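PDB 5XS9: TetR family transcriptional regulator, which probably represses genes of biotin metabolism as a dimeric TetR-family regulator that binds operator DNA through an N-terminal helix-turn-helix. Local coordinates for residues 64-69 with 75-80; 109-114 with 135-140. All coordinates share one frame; numbering follows the deposited sequence.

Contact 1 (64-69 with 75-80)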
ATOM      1  N   THR A  64      12.758  -7.468 -16.179  1.00 49.01           N
ATOM      2  CA  THR A  64      13.646  -8.556 -16.588  1.00 52.08           C
ATOM      3  C   THR A  64      12.911  -9.369 -17.599  1.00 54.72           C
ATOM      4  O   THR A  64      11.657  -9.410 -17.575  1.00 50.79           O
ATOM      5  CB  THR A  64      14.153  -9.349 -15.366  1.00 53.99           C
ATOM      6  OG1 THR A  64      15.135 -10.316 -15.798  1.00 44.27           O
ATOM      7  CG2 THR A  64      12.964  -9.962 -14.580  1.00 55.66           C
ATOM      8  N   ASP A  65      13.658  -9.984 -18.521  1.00 44.88           N
ATOM      9  CA  ASP A  65      13.028 -10.808 -19.530  1.00 46.97           C
ATOM     10  C   ASP A  65      12.762 -12.199 -18.930  1.00 42.67           C
ATOM     11  O   ASP A  65      13.665 -12.902 -18.489  1.00 48.82           O
ATOM     12  CB  ASP A  65      13.943 -10.897 -20.761  1.00 54.69           C
ATOM     13  CG  ASP A  65      13.322 -11.731 -21.914  1.00 67.24           C
ATOM     14  OD1 ASP A  65      12.100 -12.119 -21.904  1.00 65.32           O
ATOM     15  OD2 ASP A  65      14.092 -11.981 -22.854  1.00 81.51           O
ATOM     16  N   THR A  66      11.510 -12.561 -18.854  1.00 40.81           N
ATOM     17  CA  THR A  66      11.110 -13.803 -18.220  1.00 45.38           C
ATOM     18  C   THR A  66      10.580 -14.801 -19.261  1.00 50.60           C
ATOM     19  O   THR A  66      10.216 -15.884 -18.858  1.00 55.47           O
ATOM     20  CB  THR A  66      10.006 -13.564 -17.159  1.00 40.50           C
ATOM     21  OG1 THR A  66       8.846 -13.009 -17.796  1.00 39.93           O
ATOM     22  CG2 THR A  66      10.517 -12.669 -16.022  1.00 47.32           C
ATOM     23  N   ALA A  67      10.549 -14.419 -20.547  1.00 61.24           N
ATOM     24  CA  ALA A  67      10.045 -15.222 -21.704  1.00 65.68           C
ATOM     25  C   ALA A  67      10.432 -16.692 -21.660  1.00 56.78           C
ATOM     26  O   ALA A  67       9.631 -17.536 -21.977  1.00 61.07           O
ATOM     27  CB  ALA A  67      10.563 -14.621 -23.017  1.00 68.23           C
ATOM     28  N   ASP A  68      11.663 -16.982 -21.248  1.00 63.58           N
ATOM     29  CA  ASP A  68      12.120 -18.381 -21.105  1.00 65.77           C
ATOM     30  C   ASP A  68      11.434 -19.184 -19.967  1.00 67.90           C
ATOM     31  O   ASP A  68      11.455 -20.426 -19.975  1.00 57.10           O
ATOM     32  CB  ASP A  68      13.666 -18.461 -21.015  1.00 63.72           C
ATOM     33  CG  ASP A  68      14.253 -17.758 -19.788  1.00 68.08           C
ATOM     34  OD1 ASP A  68      15.114 -18.369 -19.122  1.00 62.83           O
ATOM     35  OD2 ASP A  68      13.878 -16.598 -19.493  1.00 82.28           O
ATOM     36  N   LEU A  69      10.810 -18.490 -19.010  1.00 57.09           N
ATOM     37  CA  LEU A  69      10.247 -19.146 -17.854  1.00 51.78           C
ATOM     38  C   LEU A  69       8.775 -19.575 -18.025  1.00 41.73           C
ATOM     39  O   LEU A  69       8.001 -19.005 -18.755  1.00 44.83           O
ATOM     40  CB  LEU A  69      10.448 -18.271 -16.607  1.00 51.44           C
ATOM     41  CG  LEU A  69      11.920 -17.963 -16.170  1.00 54.57           C
ATOM     42  CD1 LEU A  69      11.927 -16.796 -15.224  1.00 51.04           C
ATOM     43  CD2 LEU A  69      12.622 -19.130 -15.447  1.00 55.33           C
ATOM     44  N   ILE A  75       5.901 -14.823 -12.809  1.00 32.61           N
ATOM     45  CA  ILE A  75       5.297 -13.972 -11.790  1.00 31.89           C
ATOM     46  C   ILE A  75       6.290 -13.817 -10.641  1.00 28.87           C
ATOM     47  O   ILE A  75       6.549 -12.709 -10.185  1.00 31.96           O
ATOM     48  CB  ILE A  75       4.013 -14.571 -11.290  1.00 29.85           C
ATOM     49  CG1 ILE A  75       2.959 -14.387 -12.416  1.00 32.55           C
ATOM     50  CG2 ILE A  75       3.601 -13.851  -9.999  1.00 30.63           C
ATOM     51  CD1 ILE A  75       1.781 -15.175 -12.177  1.00 34.46           C
ATOM     52  N   HIS A  76       6.850 -14.923 -10.205  1.00 34.05           N
ATOM     53  CA  HIS A  76       7.839 -14.842  -9.119  1.00 35.17           C
ATOM     54  C   HIS A  76       8.976 -13.891  -9.484  1.00 37.71           C
ATOM     55  O   HIS A  76       9.341 -13.026  -8.695  1.00 33.29           O
ATOM     56  CB  HIS A  76       8.334 -16.250  -8.658  1.00 33.82           C
ATOM     57  CG  HIS A  76       7.318 -17.001  -7.842  1.00 41.58           C
ATOM     58  ND1 HIS A  76       7.053 -16.687  -6.510  1.00 46.79           N
ATOM     59  CD2 HIS A  76       6.539 -18.076  -8.135  1.00 44.44           C
ATOM     60  CE1 HIS A  76       6.123 -17.507  -6.048  1.00 49.62           C
ATOM     61  NE2 HIS A  76       5.793 -18.354  -7.011  1.00 45.39           N
ATOM     62  N   GLU A  77       9.527 -14.036 -10.687  1.00 34.33           N
ATOM     63  CA  GLU A  77      10.733 -13.309 -11.081  1.00 38.98           C
ATOM     64  C   GLU A  77      10.436 -11.856 -11.203  1.00 37.81           C
ATOM     65  O   GLU A  77      11.138 -10.987 -10.631  1.00 36.07           O
ATOM     66  CB  GLU A  77      11.347 -13.918 -12.393  1.00 45.76           C
ATOM     67  CG  GLU A  77      12.737 -13.461 -12.726  1.00 57.67           C
ATOM     68  CD  GLU A  77      13.851 -14.117 -11.863  1.00 65.70           C
ATOM     69  OE1 GLU A  77      13.607 -15.060 -11.085  1.00 60.61           O
ATOM     70  OE2 GLU A  77      15.011 -13.685 -11.994  1.00 70.87           O
ATOM     71  N   SER A  78       9.307 -11.503 -11.845  1.00 37.44           N
ATOM     72  CA  SER A  78       8.919 -10.116 -11.943  1.00 32.93           C
ATOM     73  C   SER A  78       8.644  -9.407 -10.631  1.00 35.54           C
ATOM     74  O   SER A  78       8.990  -8.236 -10.441  1.00 34.17           O
ATOM     75  CB  SER A  78       7.719  -9.914 -12.890  1.00 40.90           C
ATOM     76  OG  SER A  78       8.195 -10.186 -14.219  1.00 46.76           O
ATOM     77  N   CYS A  79       7.968 -10.085  -9.727  1.00 30.70           N
ATOM     78  CA  CYS A  79       7.583  -9.459  -8.473  1.00 28.58           C
ATOM     79  C   CYS A  79       8.809  -9.298  -7.574  1.00 30.52           C
ATOM     80  O   CYS A  79       8.903  -8.318  -6.897  1.00 34.53           O
ATOM     81  CB  CYS A  79       6.550 -10.377  -7.790  1.00 29.24           C
ATOM     82  SG  CYS A  79       4.913 -10.182  -8.660  1.00 32.62           S
ATOM     83  N   ARG A  80       9.696 -10.303  -7.533  1.00 32.10           N
ATOM     84  CA  ARG A  80      10.928 -10.163  -6.739  1.00 34.42           C
ATOM     85  C   ARG A  80      11.735  -9.004  -7.254  1.00 37.62           C
ATOM     86  O   ARG A  80      12.226  -8.179  -6.463  1.00 32.27           O
ATOM     87  CB  ARG A  80      11.809 -11.414  -6.768  1.00 34.63           C
ATOM     88  CG  ARG A  80      11.335 -12.614  -5.993  1.00 48.39           C
ATOM     89  CD  ARG A  80      12.438 -13.681  -5.966  1.00 64.52           C
ATOM     90  NE  ARG A  80      12.680 -14.291  -7.284  1.00 65.08           N
ATOM     91  CZ  ARG A  80      12.230 -15.494  -7.695  1.00 64.50           C
ATOM     92  NH1 ARG A  80      11.474 -16.303  -6.904  1.00 52.64           N
ATOM     93  NH2 ARG A  80      12.503 -15.891  -8.957  1.00 61.11           N
TER
HETATM   94  O   HOH W   1       9.587  -7.883 -15.069  1.00 49.92           O
HETATM   95  O   HOH W   2       7.368 -11.722 -16.257  1.00 46.96           O
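Glu77, whose CB and CG lie against Thr64, Thr66 and Leu69, carries its carboxylate to the edge of the Arg80 guanidinium, in the plane of that group. The salt bridge measures 2.5 Å from Arg80 NH2 to Glu77 OE1, a separation so short that its detail is doubtful; the donor comes on the anti side of OE1, tilted 28° out of the carboxylate plane. One face of the guanidinium rests above the backbone carbonyl oxygen of His76, with Glu77 N nearer the rim. With CG anti to the backbone N (chi1 -167°) and the chain bent at chi2, Glu77 presents aliphatic carbon to the loop while its charge turns to Arg80. Thr64 CG2 meets Glu77 CG at 4.0 Å, the two side chains crossing nearly at right angles. Thr66 CG2 lies 3.9 Å from Glu77 CB, and Leu69 CD1 approaches the same CB. A chi1 of 61° sets Thr66 CG2 anti to the carbonyl carbon and leaves OG1 on the other branch, where a water bridges it to Ser78 OG; a second water bonds Ser78 OG and, weakly, Thr64 N. Small hydroxyl residues suit such a hydrated seam. An Asx turn at Asp65 and a type I beta turn from Thr66 to Leu69 lead into helix 71-87 of the TetR-like fold.

Contact 2 (109-114 with 135-140)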
ATOM      1  N   THR A 109       3.352   0.282 -15.666  1.00 39.16           N
ATOM      2  CA  THR A 109       2.356  -0.086 -16.686  1.00 42.14           C
ATOM      3  C   THR A 109       2.925  -1.254 -17.526  1.00 39.29           C
ATOM      4  O   THR A 109       2.245  -2.254 -17.768  1.00 39.58           O
ATOM      5  CB  THR A 109       2.055   1.125 -17.580  1.00 45.40           C
ATOM      6  OG1 THR A 109       1.485   2.137 -16.769  1.00 46.30           O
ATOM      7  CG2 THR A 109       1.056   0.778 -18.709  1.00 50.50           C
ATOM      8  N   GLU A 110       4.201  -1.163 -17.898  1.00 37.38           N
ATOM      9  CA  GLU A 110       4.846  -2.272 -18.565  1.00 37.83           C
ATOM     10  C   GLU A 110       4.849  -3.561 -17.687  1.00 38.00           C
ATOM     11  O   GLU A 110       4.698  -4.645 -18.205  1.00 33.69           O
ATOM     12  CB  GLU A 110       6.302  -1.990 -18.941  1.00 39.76           C
ATOM     13  CG  GLU A 110       6.474  -0.905 -19.978  1.00 53.46           C
ATOM     14  CD  GLU A 110       7.947  -0.504 -20.171  1.00 64.89           C
ATOM     15  OE1 GLU A 110       8.869  -1.205 -19.660  1.00 60.52           O
ATOM     16  OE2 GLU A 110       8.157   0.529 -20.851  1.00 69.61           O
ATOM     17  N   ILE A 111       5.104  -3.435 -16.395  1.00 32.02           N
ATOM     18  CA  ILE A 111       5.157  -4.628 -15.556  1.00 35.72           C
ATOM     19  C   ILE A 111       3.795  -5.299 -15.454  1.00 32.46           C
ATOM     20  O   ILE A 111       3.700  -6.512 -15.501  1.00 37.88           O
ATOM     21  CB  ILE A 111       5.792  -4.299 -14.163  1.00 36.67           C
ATOM     22  CG1 ILE A 111       7.325  -4.073 -14.359  1.00 36.59           C
ATOM     23  CG2 ILE A 111       5.533  -5.464 -13.195  1.00 36.21           C
ATOM     24  CD1 ILE A 111       7.909  -3.188 -13.274  1.00 41.14           C
ATOM     25  N   VAL A 112       2.752  -4.499 -15.326  1.00 35.30           N
ATOM     26  CA  VAL A 112       1.416  -4.996 -15.302  1.00 34.11           C
ATOM     27  C   VAL A 112       1.042  -5.754 -16.589  1.00 38.24           C
ATOM     28  O   VAL A 112       0.520  -6.859 -16.537  1.00 34.91           O
ATOM     29  CB  VAL A 112       0.435  -3.806 -15.130  1.00 42.49           C
ATOM     30  CG1 VAL A 112      -0.999  -4.140 -15.534  1.00 44.01           C
ATOM     31  CG2 VAL A 112       0.483  -3.304 -13.719  1.00 43.43           C
ATOM     32  N   GLU A 113       1.426  -5.213 -17.746  1.00 37.88           N
ATOM     33  CA  GLU A 113       1.200  -5.909 -19.007  1.00 40.03           C
ATOM     34  C   GLU A 113       1.999  -7.193 -19.010  1.00 38.67           C
ATOM     35  O   GLU A 113       1.535  -8.263 -19.437  1.00 37.44           O
ATOM     36  CB  GLU A 113       1.557  -4.966 -20.205  1.00 45.11           C
ATOM     37  CG  GLU A 113       1.801  -5.669 -21.535  1.00 55.39           C
ATOM     38  CD  GLU A 113       0.539  -5.974 -22.374  1.00 71.84           C
ATOM     39  OE1 GLU A 113       0.496  -7.073 -22.981  1.00 78.68           O
ATOM     40  OE2 GLU A 113      -0.388  -5.128 -22.479  1.00 79.42           O
ATOM     41  N   GLN A 114       3.228  -7.146 -18.546  1.00 36.85           N
ATOM     42  CA  GLN A 114       3.963  -8.378 -18.512  1.00 35.58           C
ATOM     43  C   GLN A 114       3.334  -9.446 -17.599  1.00 37.87           C
ATOM     44  O   GLN A 114       3.260 -10.598 -17.954  1.00 39.34           O
ATOM     45  CB  GLN A 114       5.404  -8.078 -18.106  1.00 42.47           C
ATOM     46  CG  GLN A 114       6.337  -9.213 -18.251  1.00 45.35           C
ATOM     47  CD  GLN A 114       7.804  -8.761 -18.243  1.00 53.90           C
ATOM     48  OE1 GLN A 114       8.189  -7.804 -18.914  1.00 60.01           O
ATOM     49  NE2 GLN A 114       8.627  -9.492 -17.536  1.00 49.53           N
ATOM     50  N   THR A 135      -4.044  -7.168  -9.330  1.00 30.31           N
ATOM     51  CA  THR A 135      -4.163  -7.852  -8.065  1.00 30.67           C
ATOM     52  C   THR A 135      -2.755  -8.194  -7.493  1.00 30.75           C
ATOM     53  O   THR A 135      -2.448  -7.919  -6.312  1.00 30.90           O
ATOM     54  CB  THR A 135      -5.038  -9.093  -8.195  1.00 31.90           C
ATOM     55  OG1 THR A 135      -6.443  -8.714  -8.484  1.00 31.19           O
ATOM     56  CG2 THR A 135      -5.007  -9.876  -6.869  1.00 30.74           C
ATOM     57  N   VAL A 136      -1.922  -8.754  -8.344  1.00 28.29           N
ATOM     58  CA  VAL A 136      -0.537  -9.044  -7.974  1.00 29.64           C
ATOM     59  C   VAL A 136       0.196  -7.773  -7.630  1.00 32.96           C
ATOM     60  O   VAL A 136       0.857  -7.714  -6.571  1.00 29.01           O
ATOM     61  CB  VAL A 136       0.160  -9.803  -9.097  1.00 28.87           C
ATOM     62  CG1 VAL A 136       1.674 -10.063  -8.805  1.00 30.16           C
ATOM     63  CG2 VAL A 136      -0.588 -11.124  -9.406  1.00 32.07           C
ATOM     64  N   ILE A 137       0.024  -6.710  -8.437  1.00 28.00           N
ATOM     65  CA  ILE A 137       0.733  -5.478  -8.121  1.00 29.30           C
ATOM     66  C   ILE A 137       0.291  -4.910  -6.794  1.00 32.15           C
ATOM     67  O   ILE A 137       1.134  -4.380  -6.046  1.00 28.16           O
ATOM     68  CB  ILE A 137       0.595  -4.420  -9.255  1.00 32.00           C
ATOM     69  CG1 ILE A 137       1.367  -4.871 -10.455  1.00 39.55           C
ATOM     70  CG2 ILE A 137       1.085  -3.066  -8.835  1.00 36.06           C
ATOM     71  CD1 ILE A 137       2.842  -5.085 -10.204  1.00 41.53           C
ATOM     72  N   TYR A 138      -1.034  -4.889  -6.549  1.00 28.04           N
ATOM     73  CA  TYR A 138      -1.497  -4.354  -5.312  1.00 30.32           C
ATOM     74  C   TYR A 138      -0.928  -5.104  -4.126  1.00 28.97           C
ATOM     75  O   TYR A 138      -0.594  -4.482  -3.103  1.00 31.79           O
ATOM     76  CB  TYR A 138      -3.008  -4.315  -5.245  1.00 29.78           C
ATOM     77  CG  TYR A 138      -3.643  -3.413  -6.252  1.00 29.90           C
ATOM     78  CD1 TYR A 138      -3.159  -2.149  -6.485  1.00 31.15           C
ATOM     79  CD2 TYR A 138      -4.804  -3.811  -6.933  1.00 34.06           C
ATOM     80  CE1 TYR A 138      -3.751  -1.356  -7.424  1.00 33.09           C
ATOM     81  CE2 TYR A 138      -5.437  -2.988  -7.828  1.00 30.86           C
ATOM     82  CZ  TYR A 138      -4.928  -1.755  -8.047  1.00 34.10           C
ATOM     83  OH  TYR A 138      -5.515  -0.897  -8.980  1.00 34.28           O
ATOM     84  N   TYR A 139      -0.856  -6.402  -4.228  1.00 29.03           N
ATOM     85  CA  TYR A 139      -0.185  -7.162  -3.175  1.00 30.65           C
ATOM     86  C   TYR A 139       1.288  -6.715  -2.953  1.00 29.61           C
ATOM     87  O   TYR A 139       1.741  -6.480  -1.804  1.00 27.42           O
ATOM     88  CB  TYR A 139      -0.255  -8.660  -3.415  1.00 29.86           C
ATOM     89  CG  TYR A 139       0.750  -9.453  -2.592  1.00 28.51           C
ATOM     90  CD1 TYR A 139       0.618  -9.563  -1.227  1.00 28.33           C
ATOM     91  CD2 TYR A 139       1.925  -9.951  -3.161  1.00 26.20           C
ATOM     92  CE1 TYR A 139       1.539 -10.261  -0.464  1.00 30.06           C
ATOM     93  CE2 TYR A 139       2.876 -10.604  -2.391  1.00 28.18           C
ATOM     94  CZ  TYR A 139       2.687 -10.769  -1.029  1.00 30.70           C
ATOM     95  OH  TYR A 139       3.598 -11.476  -0.207  1.00 31.16           O
ATOM     96  N   VAL A 140       2.006  -6.595  -4.040  1.00 29.29           N
ATOM     97  CA  VAL A 140       3.449  -6.301  -3.945  1.00 28.81           C
ATOM     98  C   VAL A 140       3.641  -4.883  -3.371  1.00 30.75           C
ATOM     99  O   VAL A 140       4.480  -4.630  -2.507  1.00 29.93           O
ATOM    100  CB  VAL A 140       4.143  -6.362  -5.304  1.00 30.55           C
ATOM    101  CG1 VAL A 140       5.587  -5.784  -5.179  1.00 33.15           C
ATOM    102  CG2 VAL A 140       4.129  -7.749  -5.844  1.00 29.83           C
TER
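Ile137 reaches across to Ile111 and Val112, and apolar contact accounts for everything that passes between segments 109-114 and 135-140. Ile137 CG1 lies 3.7 Å from Val112 CG2, while its CD1 stands 4.0 Å from Ile111 CG2, so successive carbons of one side chain serve two neighbours on helix 106-122. A second torsion of -59° bends CD1 away from an extended course and onto Ile111. Both pairs cross nearly at right angles, methyl against methylene in one and methyl against methyl in the other. Beta-branched residues fit here because their carbon branches sit close to the backbone, where Val112 and Ile137 CA atoms are 7.2 Å apart. Leu82 of helix 71-87 and Leu115, further along helix 106-122, also pack on Ile137. Polar interactions lie around the apolar centre: Glu110 pairs with Arg63 and Glu113 with Arg117, while Tyr138 OH bonds Asp146 of the second subunit and its ring meets Phe143 of that subunit. Helix 129-155 therefore has both an intrachain and an intersubunit face, as expected of a dimerisation helix in TetR-family proteins. The direct contact between the segments is a small one of carbon on carbon, consistent with exclusion of water around Ile137 and imposing little directional constraint.

The centres of contacts 1 and 2 are 12 Å apart, and the contacts touch directly. Gln114, on the 109-114 segment, donates a probable hydrogen bond from NE2 to Thr64 O at 3.0 Å, linking helix 106-122 to the loop of contact 1; its long side chain carries the amide to a backbone carbonyl. Along helix 71-87, Cys79 packs against Val136 and Val140 of helix 129-155, which joins contact 1 to the second helix of contact 2. Helix 71-87 thus connects the loop at contact 1, partly lined by water, with the apolar interior at contact 2, within the C-terminal, probably regulatory, part of the chain.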